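Local coordinates for uncharacterized protein (Bacteroides caccae, PDB 3NO2), which is of unknown function but folds as a six-bladed beta-propeller related by sequence to the Mal s 1 allergenic protein-like family, at residues 6-11 with 17-22; 219-222 with 226-229; 116-119 with 125-128; 99-104 with 136-141. All blocks are in the same frame, centred on the assembly; numbering follows the deposited sequence.

Interaction 1: 6-11 with 17-22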
loop_
_atom_site.group_PDB
_atom_site.type_symbol
_atom_site.label_atom_id
_atom_site.label_comp_id
_atom_site.label_asym_id
_atom_site.label_seq_id
_atom_site.Cartn_x
_atom_site.Cartn_y
_atom_site.Cartn_z
ATOM N N HIS A 6 7.222 -15.737 4.455
ATOM C CA HIS A 6 7.931 -14.870 3.541
ATOM C C HIS A 6 7.086 -13.627 3.269
ATOM O O HIS A 6 5.857 -13.667 3.301
ATOM C CB HIS A 6 8.245 -15.598 2.235
ATOM C CG HIS A 6 9.321 -16.625 2.389
ATOM N ND1 HIS A 6 9.114 -17.806 3.075
ATOM C CD2 HIS A 6 10.627 -16.600 2.063
ATOM C CE1 HIS A 6 10.252 -18.487 3.096
ATOM N NE2 HIS A 6 11.187 -17.784 2.490
ATOM N N LEU A 7 7.793 -12.527 3.016
ATOM C CA LEU A 7 7.185 -11.202 2.855
ATOM C C LEU A 7 7.692 -10.561 1.590
ATOM O O LEU A 7 8.886 -10.373 1.407
ATOM C CB LEU A 7 7.512 -10.308 4.041
ATOM C CG LEU A 7 7.041 -10.835 5.380
ATOM C CD1 LEU A 7 7.724 -10.036 6.534
ATOM C CD2 LEU A 7 5.533 -10.840 5.533
ATOM N N LEU A 8 6.775 -10.259 0.705
ATOM C CA LEU A 8 7.040 -9.495 -0.527
ATOM C C LEU A 8 7.003 -8.007 -0.144
ATOM O O LEU A 8 6.043 -7.574 0.474
ATOM C CB LEU A 8 5.995 -9.818 -1.589
ATOM C CG LEU A 8 6.038 -9.074 -2.913
ATOM C CD1 LEU A 8 7.304 -9.405 -3.708
ATOM C CD2 LEU A 8 4.760 -9.337 -3.718
ATOM N N VAL A 9 8.015 -7.264 -0.510
ATOM C CA VAL A 9 8.133 -5.830 -0.121
ATOM C C VAL A 9 8.621 -4.996 -1.302
ATOM O O VAL A 9 9.314 -5.480 -2.219
ATOM C CB VAL A 9 9.086 -5.611 1.080
ATOM C CG1 VAL A 9 8.473 -6.236 2.351
ATOM C CG2 VAL A 9 10.510 -6.155 0.845
ATOM N N GLY A 10 8.325 -3.705 -1.221
ATOM C CA GLY A 10 8.827 -2.737 -2.142
ATOM C C GLY A 10 8.691 -1.362 -1.531
ATOM O O GLY A 10 8.124 -1.210 -0.427
ATOM N N GLY A 11 9.167 -0.332 -2.193
ATOM C CA GLY A 11 8.979 1.020 -1.709
ATOM C C GLY A 11 9.514 2.077 -2.597
ATOM O O GLY A 11 10.480 1.855 -3.360
ATOM N N ILE A 17 12.130 -4.763 -6.001
ATOM C CA ILE A 17 11.181 -5.426 -5.102
ATOM C C ILE A 17 11.867 -6.700 -4.604
ATOM O O ILE A 17 12.797 -7.199 -5.244
ATOM C CB ILE A 17 9.798 -5.704 -5.734
ATOM C CG1 ILE A 17 9.925 -6.577 -6.961
ATOM C CG2 ILE A 17 9.127 -4.328 -6.076
ATOM C CD1 ILE A 17 8.604 -6.982 -7.556
ATOM N N ALA A 18 11.469 -7.194 -3.453
ATOM C CA ALA A 18 12.190 -8.260 -2.798
ATOM C C ALA A 18 11.257 -9.164 -2.051
ATOM O O ALA A 18 10.157 -8.763 -1.660
ATOM C CB ALA A 18 13.281 -7.695 -1.865
ATOM N N ILE A 19 11.705 -10.397 -1.803
ATOM C CA ILE A 19 11.037 -11.307 -0.890
ATOM C C ILE A 19 12.000 -11.613 0.240
ATOM O O ILE A 19 13.180 -11.927 0.013
ATOM C CB ILE A 19 10.577 -12.621 -1.559
ATOM C CG1 ILE A 19 9.549 -12.288 -2.641
ATOM C CG2 ILE A 19 9.989 -13.607 -0.494
ATOM C CD1 ILE A 19 9.219 -13.450 -3.590
ATOM N N ILE A 20 11.511 -11.445 1.466
ATOM C CA ILE A 20 12.291 -11.600 2.692
ATOM C C ILE A 20 11.728 -12.808 3.452
ATOM O O ILE A 20 10.520 -12.965 3.626
ATOM C CB ILE A 20 12.190 -10.328 3.526
ATOM C CG1 ILE A 20 12.901 -9.184 2.765
ATOM C CG2 ILE A 20 12.819 -10.502 4.927
ATOM C CD1 ILE A 20 12.752 -7.780 3.375
ATOM N N ASN A 21 12.642 -13.660 3.918
ATOM C CA ASN A 21 12.295 -14.696 4.895
ATOM C C ASN A 21 12.151 -14.012 6.249
ATOM O O ASN A 21 13.100 -13.400 6.745
ATOM C CB ASN A 21 13.431 -15.740 4.922
ATOM C CG ASN A 21 13.245 -16.819 5.981
ATOM O OD1 ASN A 21 12.814 -16.565 7.091
ATOM N ND2 ASN A 21 13.599 -18.079 5.609
ATOM N N LYS A 22 10.937 -13.973 6.765
ATOM C CA LYS A 22 10.651 -13.207 7.979
ATOM C C LYS A 22 11.540 -13.643 9.168
ATOM O O LYS A 22 12.024 -12.811 9.932
ATOM C CB LYS A 22 9.193 -13.326 8.352
ATOM C CG LYS A 22 8.802 -12.510 9.578
ATOM C CD LYS A 22 7.352 -12.706 10.010
ATOM C CE LYS A 22 7.017 -11.839 11.189
ATOM N NZ LYS A 22 5.605 -12.009 11.623
HETATM O O HOH W 1 13.692 -18.837 2.505
#

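Interaction 2: 219-222 with 226-229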
loop_
_atom_site.group_PDB
_atom_site.type_symbol
_atom_site.label_atom_id
_atom_site.label_comp_id
_atom_site.label_asym_id
_atom_site.label_seq_id
_atom_site.Cartn_x
_atom_site.Cartn_y
_atom_site.Cartn_z
ATOM N N PHE A 219 -0.850 -3.713 7.259
ATOM C CA PHE A 219 -1.284 -5.028 6.894
ATOM C C PHE A 219 -1.755 -5.757 8.145
ATOM O O PHE A 219 -0.962 -6.293 8.916
ATOM C CB PHE A 219 -0.196 -5.830 6.155
ATOM C CG PHE A 219 -0.756 -6.956 5.344
ATOM C CD1 PHE A 219 -1.138 -8.121 5.942
ATOM C CD2 PHE A 219 -0.897 -6.800 3.994
ATOM C CE1 PHE A 219 -1.693 -9.157 5.141
ATOM C CE2 PHE A 219 -1.465 -7.822 3.218
ATOM C CZ PHE A 219 -1.866 -8.945 3.821
ATOM N N PRO A 220 -3.076 -5.776 8.344
ATOM C CA PRO A 220 -3.633 -6.503 9.526
ATOM C C PRO A 220 -3.394 -8.002 9.470
ATOM O O PRO A 220 -3.437 -8.586 8.395
ATOM C CB PRO A 220 -5.141 -6.210 9.424
ATOM C CG PRO A 220 -5.222 -4.892 8.697
ATOM C CD PRO A 220 -4.104 -4.926 7.683
ATOM N N LEU A 221 -3.101 -8.555 10.643
ATOM C CA LEU A 221 -2.770 -9.963 10.822
ATOM C C LEU A 221 -3.868 -10.649 11.626
ATOM O O LEU A 221 -4.547 -10.026 12.433
ATOM C CB LEU A 221 -1.417 -10.119 11.491
ATOM C CG LEU A 221 -0.276 -9.500 10.698
ATOM C CD1 LEU A 221 0.983 -9.371 11.569
ATOM C CD2 LEU A 221 -0.065 -10.300 9.409
ATOM N N GLN A 222 -4.011 -11.951 11.338
ATOM C CA GLN A 222 -5.085 -12.788 11.918
ATOM C C GLN A 222 -4.971 -12.797 13.421
ATOM O O GLN A 222 -5.985 -12.898 14.128
ATOM C CB GLN A 222 -5.023 -14.229 11.372
ATOM C CG GLN A 222 -5.540 -14.380 9.935
ATOM N N LEU A 226 -0.377 -6.242 13.445
ATOM C CA LEU A 226 -0.341 -5.358 12.282
ATOM C C LEU A 226 1.103 -5.148 11.812
ATOM O O LEU A 226 1.962 -4.824 12.633
ATOM C CB LEU A 226 -0.920 -3.982 12.719
ATOM C CG LEU A 226 -1.135 -2.909 11.674
ATOM C CD1 LEU A 226 -2.244 -3.358 10.697
ATOM C CD2 LEU A 226 -1.522 -1.567 12.295
ATOM N N TYR A 227 1.356 -5.285 10.514
ATOM C CA TYR A 227 2.578 -4.745 9.917
ATOM C C TYR A 227 2.387 -3.293 9.584
ATOM O O TYR A 227 1.334 -2.907 9.038
ATOM C CB TYR A 227 2.985 -5.489 8.637
ATOM C CG TYR A 227 3.408 -6.931 8.801
ATOM C CD1 TYR A 227 4.427 -7.313 9.642
ATOM C CD2 TYR A 227 2.822 -7.911 8.036
ATOM C CE1 TYR A 227 4.787 -8.651 9.769
ATOM C CE2 TYR A 227 3.177 -9.238 8.167
ATOM C CZ TYR A 227 4.160 -9.599 9.019
ATOM O OH TYR A 227 4.547 -10.945 9.138
ATOM N N ILE A 228 3.411 -2.494 9.866
ATOM C CA ILE A 228 3.449 -1.072 9.515
ATOM C C ILE A 228 4.724 -0.836 8.733
ATOM O O ILE A 228 5.833 -1.052 9.230
ATOM C CB ILE A 228 3.414 -0.176 10.758
ATOM C CG1 ILE A 228 2.219 -0.492 11.640
ATOM C CG2 ILE A 228 3.477 1.301 10.332
ATOM C CD1 ILE A 228 2.271 0.208 13.018
ATOM N N CYS A 229 4.585 -0.338 7.509
ATOM C CA CYS A 229 5.681 0.092 6.668
ATOM C C CYS A 229 6.046 1.541 7.068
ATOM O O CYS A 229 5.238 2.450 6.927
ATOM C CB CYS A 229 5.347 0.018 5.195
ATOM S SG CYS A 229 4.942 -1.649 4.616
#

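Interaction 3: 116-119 with 125-128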
loop_
_atom_site.group_PDB
_atom_site.type_symbol
_atom_site.label_atom_id
_atom_site.label_comp_id
_atom_site.label_asym_id
_atom_site.label_seq_id
_atom_site.Cartn_x
_atom_site.Cartn_y
_atom_site.Cartn_z
ATOM N N PHE A 116 -12.680 8.821 -12.502
ATOM C CA PHE A 116 -13.162 9.900 -11.659
ATOM C C PHE A 116 -12.128 11.016 -11.688
ATOM O O PHE A 116 -10.934 10.798 -11.901
ATOM C CB PHE A 116 -13.442 9.392 -10.236
ATOM C CG PHE A 116 -12.219 8.873 -9.496
ATOM C CD1 PHE A 116 -11.739 7.606 -9.724
ATOM C CD2 PHE A 116 -11.592 9.649 -8.542
ATOM C CE1 PHE A 116 -10.628 7.131 -9.064
ATOM C CE2 PHE A 116 -10.480 9.153 -7.869
ATOM C CZ PHE A 116 -10.009 7.906 -8.138
ATOM N N GLU A 117 -12.593 12.224 -11.459
ATOM C CA GLU A 117 -11.735 13.385 -11.347
ATOM C C GLU A 117 -11.696 13.884 -9.906
ATOM O O GLU A 117 -12.734 14.100 -9.242
ATOM C CB GLU A 117 -12.201 14.490 -12.296
ATOM C CG GLU A 117 -11.414 15.778 -12.198
ATOM C CD GLU A 117 -9.901 15.593 -12.380
ATOM O OE1 GLU A 117 -9.527 14.903 -13.312
ATOM O OE2 GLU A 117 -9.139 16.136 -11.536
ATOM N N THR A 118 -10.472 14.025 -9.399
ATOM C CA THR A 118 -10.245 14.425 -8.023
ATOM C C THR A 118 -10.214 15.917 -7.828
ATOM O O THR A 118 -10.335 16.375 -6.689
ATOM C CB THR A 118 -8.891 13.896 -7.496
ATOM O OG1 THR A 118 -7.803 14.394 -8.298
ATOM C CG2 THR A 118 -8.876 12.345 -7.457
ATOM N N GLY A 119 -9.936 16.643 -8.881
ATOM C CA GLY A 119 -9.717 18.098 -8.748
ATOM C C GLY A 119 -8.276 18.447 -8.369
ATOM O O GLY A 119 -7.919 19.640 -8.309
ATOM N N ALA A 125 0.116 14.010 -6.419
ATOM C CA ALA A 125 -0.540 14.489 -5.220
ATOM C C ALA A 125 -1.906 13.886 -4.996
ATOM O O ALA A 125 -2.635 14.334 -4.101
ATOM C CB ALA A 125 -0.626 16.050 -5.257
ATOM N N GLN A 126 -2.290 12.905 -5.805
ATOM C CA GLN A 126 -3.570 12.205 -5.678
ATOM C C GLN A 126 -3.440 11.042 -4.698
ATOM O O GLN A 126 -3.346 11.255 -3.488
ATOM C CB GLN A 126 -4.130 11.800 -7.043
ATOM C CG GLN A 126 -4.454 13.032 -7.914
ATOM C CD GLN A 126 -4.889 12.683 -9.319
ATOM O OE1 GLN A 126 -5.111 11.517 -9.651
ATOM N NE2 GLN A 126 -4.994 13.703 -10.185
ATOM N N PHE A 127 -3.400 9.798 -5.177
ATOM C CA PHE A 127 -3.454 8.644 -4.295
ATOM C C PHE A 127 -2.264 7.730 -4.480
ATOM O O PHE A 127 -1.469 7.819 -5.435
ATOM C CB PHE A 127 -4.745 7.861 -4.502
ATOM C CG PHE A 127 -4.987 7.432 -5.925
ATOM C CD1 PHE A 127 -4.383 6.300 -6.461
ATOM C CD2 PHE A 127 -5.793 8.210 -6.755
ATOM C CE1 PHE A 127 -4.660 5.920 -7.794
ATOM C CE2 PHE A 127 -6.057 7.811 -8.049
ATOM C CZ PHE A 127 -5.486 6.686 -8.531
ATOM N N ARG A 128 -2.144 6.786 -3.531
ATOM C CA ARG A 128 -1.234 5.661 -3.648
ATOM C C ARG A 128 -2.072 4.385 -3.726
ATOM O O ARG A 128 -2.313 3.897 -4.857
ATOM C CB ARG A 128 -0.183 5.669 -2.547
ATOM C CG ARG A 128 0.716 6.889 -2.630
ATOM C CD ARG A 128 1.621 6.885 -3.861
ATOM N NE ARG A 128 2.446 8.100 -3.935
ATOM C CZ ARG A 128 2.086 9.253 -4.446
ATOM N NH1 ARG A 128 0.919 9.411 -5.021
ATOM N NH2 ARG A 128 2.899 10.301 -4.306
#

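Interaction 4: 99-104 with 136-141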
loop_
_atom_site.group_PDB
_atom_site.type_symbol
_atom_site.label_atom_id
_atom_site.label_comp_id
_atom_site.label_asym_id
_atom_site.label_seq_id
_atom_site.Cartn_x
_atom_site.Cartn_y
_atom_site.Cartn_z
ATOM N N SER A 99 -8.446 10.129 -13.076
ATOM C CA SER A 99 -7.977 8.987 -12.305
ATOM C C SER A 99 -8.703 7.755 -12.785
ATOM O O SER A 99 -9.913 7.830 -13.069
ATOM C CB SER A 99 -8.239 9.167 -10.828
ATOM O OG SER A 99 -7.664 10.377 -10.284
ATOM N N THR A 100 -8.013 6.627 -12.883
ATOM C CA THR A 100 -8.642 5.424 -13.461
ATOM C C THR A 100 -8.329 4.214 -12.590
ATOM O O THR A 100 -7.179 3.984 -12.218
ATOM C CB THR A 100 -8.109 5.175 -14.865
ATOM O OG1 THR A 100 -8.365 6.339 -15.682
ATOM C CG2 THR A 100 -8.760 3.990 -15.514
ATOM N N ILE A 101 -9.364 3.433 -12.292
ATOM C CA ILE A 101 -9.280 2.150 -11.602
ATOM C C ILE A 101 -9.657 1.056 -12.592
ATOM O O ILE A 101 -10.644 1.201 -13.340
ATOM C CB ILE A 101 -10.251 2.135 -10.411
ATOM C CG1 ILE A 101 -9.871 3.175 -9.369
ATOM C CG2 ILE A 101 -10.369 0.721 -9.794
ATOM C CD1 ILE A 101 -11.030 3.535 -8.401
ATOM N N LEU A 102 -8.887 -0.012 -12.632
ATOM C CA LEU A 102 -9.178 -1.209 -13.438
ATOM C C LEU A 102 -9.160 -2.422 -12.542
ATOM O O LEU A 102 -8.266 -2.588 -11.695
ATOM C CB LEU A 102 -8.125 -1.397 -14.520
ATOM C CG LEU A 102 -7.893 -0.250 -15.503
ATOM C CD1 LEU A 102 -6.644 -0.579 -16.373
ATOM C CD2 LEU A 102 -9.180 0.016 -16.382
ATOM N N GLU A 103 -10.133 -3.312 -12.736
ATOM C CA GLU A 103 -10.044 -4.678 -12.214
ATOM C C GLU A 103 -9.634 -5.554 -13.372
ATOM O O GLU A 103 -10.124 -5.378 -14.493
ATOM C CB GLU A 103 -11.371 -5.119 -11.575
ATOM C CG GLU A 103 -11.688 -4.277 -10.372
ATOM C CD GLU A 103 -12.904 -4.666 -9.598
ATOM O OE1 GLU A 103 -13.392 -5.806 -9.778
ATOM O OE2 GLU A 103 -13.371 -3.854 -8.765
ATOM N N VAL A 104 -8.732 -6.483 -13.132
ATOM C CA VAL A 104 -8.019 -7.189 -14.201
ATOM C C VAL A 104 -7.921 -8.659 -13.807
ATOM O O VAL A 104 -7.698 -8.986 -12.635
ATOM C CB VAL A 104 -6.591 -6.625 -14.394
ATOM C CG1 VAL A 104 -5.822 -7.295 -15.524
ATOM C CG2 VAL A 104 -6.674 -5.073 -14.620
ATOM N N GLY A 136 -18.733 -2.747 -2.702
ATOM C CA GLY A 136 -18.191 -2.738 -4.055
ATOM C C GLY A 136 -17.772 -1.378 -4.568
ATOM O O GLY A 136 -17.424 -1.217 -5.745
ATOM N N ASN A 137 -17.700 -0.400 -3.662
ATOM C CA ASN A 137 -17.181 0.923 -3.981
ATOM C C ASN A 137 -15.693 1.003 -3.640
ATOM O O ASN A 137 -15.121 0.105 -3.036
ATOM C CB ASN A 137 -17.935 1.983 -3.191
ATOM C CG ASN A 137 -19.435 1.910 -3.459
ATOM O OD1 ASN A 137 -19.874 1.707 -4.603
ATOM N ND2 ASN A 137 -20.223 2.075 -2.379
ATOM N N TYR A 138 -15.071 2.094 -4.093
ATOM C CA TYR A 138 -13.633 2.249 -3.943
ATOM C C TYR A 138 -13.295 3.289 -2.909
ATOM O O TYR A 138 -13.886 4.395 -2.924
ATOM C CB TYR A 138 -12.992 2.599 -5.295
ATOM C CG TYR A 138 -13.288 1.529 -6.320
ATOM C CD1 TYR A 138 -12.699 0.282 -6.217
ATOM C CD2 TYR A 138 -14.128 1.759 -7.397
ATOM C CE1 TYR A 138 -12.966 -0.726 -7.168
ATOM C CE2 TYR A 138 -14.415 0.768 -8.347
ATOM C CZ TYR A 138 -13.813 -0.458 -8.224
ATOM O OH TYR A 138 -14.080 -1.451 -9.177
ATOM N N LEU A 139 -12.327 2.980 -2.057
ATOM C CA LEU A 139 -11.849 3.915 -1.033
ATOM C C LEU A 139 -10.543 4.519 -1.552
ATOM O O LEU A 139 -9.547 3.798 -1.802
ATOM C CB LEU A 139 -11.609 3.217 0.294
ATOM C CG LEU A 139 -12.855 2.646 0.952
ATOM C CD1 LEU A 139 -12.497 1.910 2.257
ATOM C CD2 LEU A 139 -13.864 3.784 1.237
ATOM N N VAL A 140 -10.559 5.833 -1.729
ATOM C CA VAL A 140 -9.483 6.554 -2.383
ATOM C C VAL A 140 -8.904 7.565 -1.396
ATOM O O VAL A 140 -9.510 8.637 -1.155
ATOM C CB VAL A 140 -9.967 7.286 -3.618
ATOM C CG1 VAL A 140 -8.792 7.988 -4.331
ATOM C CG2 VAL A 140 -10.766 6.328 -4.571
ATOM N N PRO A 141 -7.752 7.253 -0.787
ATOM C CA PRO A 141 -7.097 8.230 0.073
ATOM C C PRO A 141 -6.344 9.240 -0.784
ATOM O O PRO A 141 -5.697 8.845 -1.768
ATOM C CB PRO A 141 -6.117 7.406 0.926
ATOM C CG PRO A 141 -6.281 5.948 0.452
ATOM C CD PRO A 141 -6.945 6.038 -0.905
#

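Interaction 1: 6-11 with 17-22
The imidazole of H6 lies against N21: CA of N21 sits over one face, 4.2 Å from the ring centroid in a CH-pi contact, while CG2 of I19 comes in at the edge. A water also lies in the ring plane, 2.7 Å from NE2 of H6, and accepts a longer bond, 3.2 Å, from ND2 of N21, so one solvent molecule joins two groups whose planes are 55° apart. The other end of that amide is held too, since OD1 of N21 takes the backbone N-H of T24. Further along, the backbones run antiparallel and two hydrogen-bonded pairs hold them: N of L7 gives to O of I20 at 2.8 Å, and N of V9 to O of A18 at 2.9 Å, each answered by the return bond. Side chains alternate between faces. V9 and I20 share one of them, their methyls CG2 and CD1 meeting at 3.8 Å; on the other, CD1 of L8 reaches CG1 of I19, because CG of L8 is anti to its backbone N (chi1 176°). Past the strand end, the extended chain of K22 brushes CD1 of L7 and carries NZ to E248 and Y227. Strand 6-10 lies between 16-21 and the C-terminal strand 270-274, with 26-32 beyond 16-21, the N- and C-terminal strands together closing the propeller ring in one blade.

Interaction 2: 219-222 with 226-229
N of F219 gives its hydrogen to O of Y227 at 2.9 Å, and N of Y227 returns one to O of F219 at 3.0 Å, the pair fixing the register of two antiparallel strands just before the chain turns. The returning donor stands above the carbonyl plane of F219, 38° out of it. Beyond this pair, P220 faces L226 in a non-hydrogen-bonded position: CD1 of L226 lies 3.9 Å from CD of P220, the two side chains pointing the same way. On the other face of the hairpin the ring of Y227 takes the packing of L221, which crosses it at about a right angle and sets CD1 over its centre, 4.0 Å away in a CH-pi contact, while CD2 of L221 packs on CE2 of Y227 at 3.6 Å. CB of F219 comes up to the same ring at its edge. With chi1 of F219 at -159° the phenyl turns away from Y227 and packs on I271 and P273 of the neighbouring blade. The phenol oxygen of Y227 is bonded to NZ of K22, again in that blade. This is the beta hairpin formed by the first two strands of a propeller blade, 214-220 innermost and 226-231 next to it.

Interaction 3: 116-119 with 125-128
Q126 and F127 meet T118 and F116 within the long connection that carries the chain from one propeller blade, ending at strand 110-116, to the next, which starts at 131-132. Q126 comes first. Its extended side chain crosses that of T118 obliquely and brings NE2 to 3.5 Å from OG1, at an angle too poor for a hydrogen bond; CG and CD lie about as close to the same oxygen. Each group is bonded elsewhere: OG1 of T118 pairs with N of I120, NE2 of Q126 with O of I120, and OE1 of Q126 is gripped by both OG of S99 and N of G96. The buried amide is thus held at both of its ends. F127 follows, its CG lying between backbone N and carbonyl carbon (chi1 55°), which sends the ring toward F116; CE2 of F127 and CZ of F116 approach to 4.0 Å. Both phenyls also rest on V140 of the next blade and on S99. R128 then turns from the contact, its NH2 meeting a citrate probably left from crystallisation. Its NH1 folds back to O of F127 at 2.9 Å, with that oxygen in the guanidinium plane but the nitrogen well above the carbonyl plane.

Interaction 4: 99-104 with 136-141
Two consecutive blades of the propeller pack face to face here, I101 and E103 of strand 99-104 receiving the ring of Y138 from strand 138-142. No backbone bond crosses between the segments; the nearest CA atoms, those of I101 and Y138, stay 8.8 Å apart, and side chains do all the work. I101 lies along one face of the tyrosine. Its CG2, anti to the backbone N, stands over the ring 4.1 Å from the centroid and offset toward the rim, a CH-pi contact, while CD1 reaches the inner end of the ring at CG, 3.7 Å away. The two side chains slide past each other in opposite directions, which is how one isoleucine spans the ring from its root to its phenol end. There E103 takes over. OH of Y138 donates to OE2 of E103 over a short 2.5 Å, and the oxygen lies at the ring edge, in its plane. Seen from the glutamate, the hydroxyl arrives 39° out of the carboxylate plane, the two planes being nearly perpendicular at 87°. The same OE2 has a second partner, a salt bridge to NZ of K132, so tyrosine and lysine share one buried oxygen; the cation would probably favour the charged carboxylate. L91 and T114 also touch the side chain of Y138. Strand 99-104 runs between 90-95 and 110-116 in its own sheet, and on its opposite face L102 and V104 lie on strand 67-72 of the preceding blade.

In the fold
Interactions 1 and 2 are hairpins held by backbone pairing, each within one blade; interaction 3 packs the connection between two blades on itself and interaction 4 joins those blades, both through side chains alone. Interactions 1, 3 and 4 are buried, although H6 and N21 are partly exposed at the end of the first; interaction 2 is only partly buried. Interactions 1 and 2 meet where K22 crosses from the closing blade to Y227. Interaction 3 is nested in the chain between the segments of interaction 4, and N of F116 probably hydrogen-bonds O of S99. The hairpins combine backbone hydrogen bonds with apolar packing, whereas interaction 4 adds a short phenol-carboxylate bond, and interaction 3 sends its polar groups to partners outside.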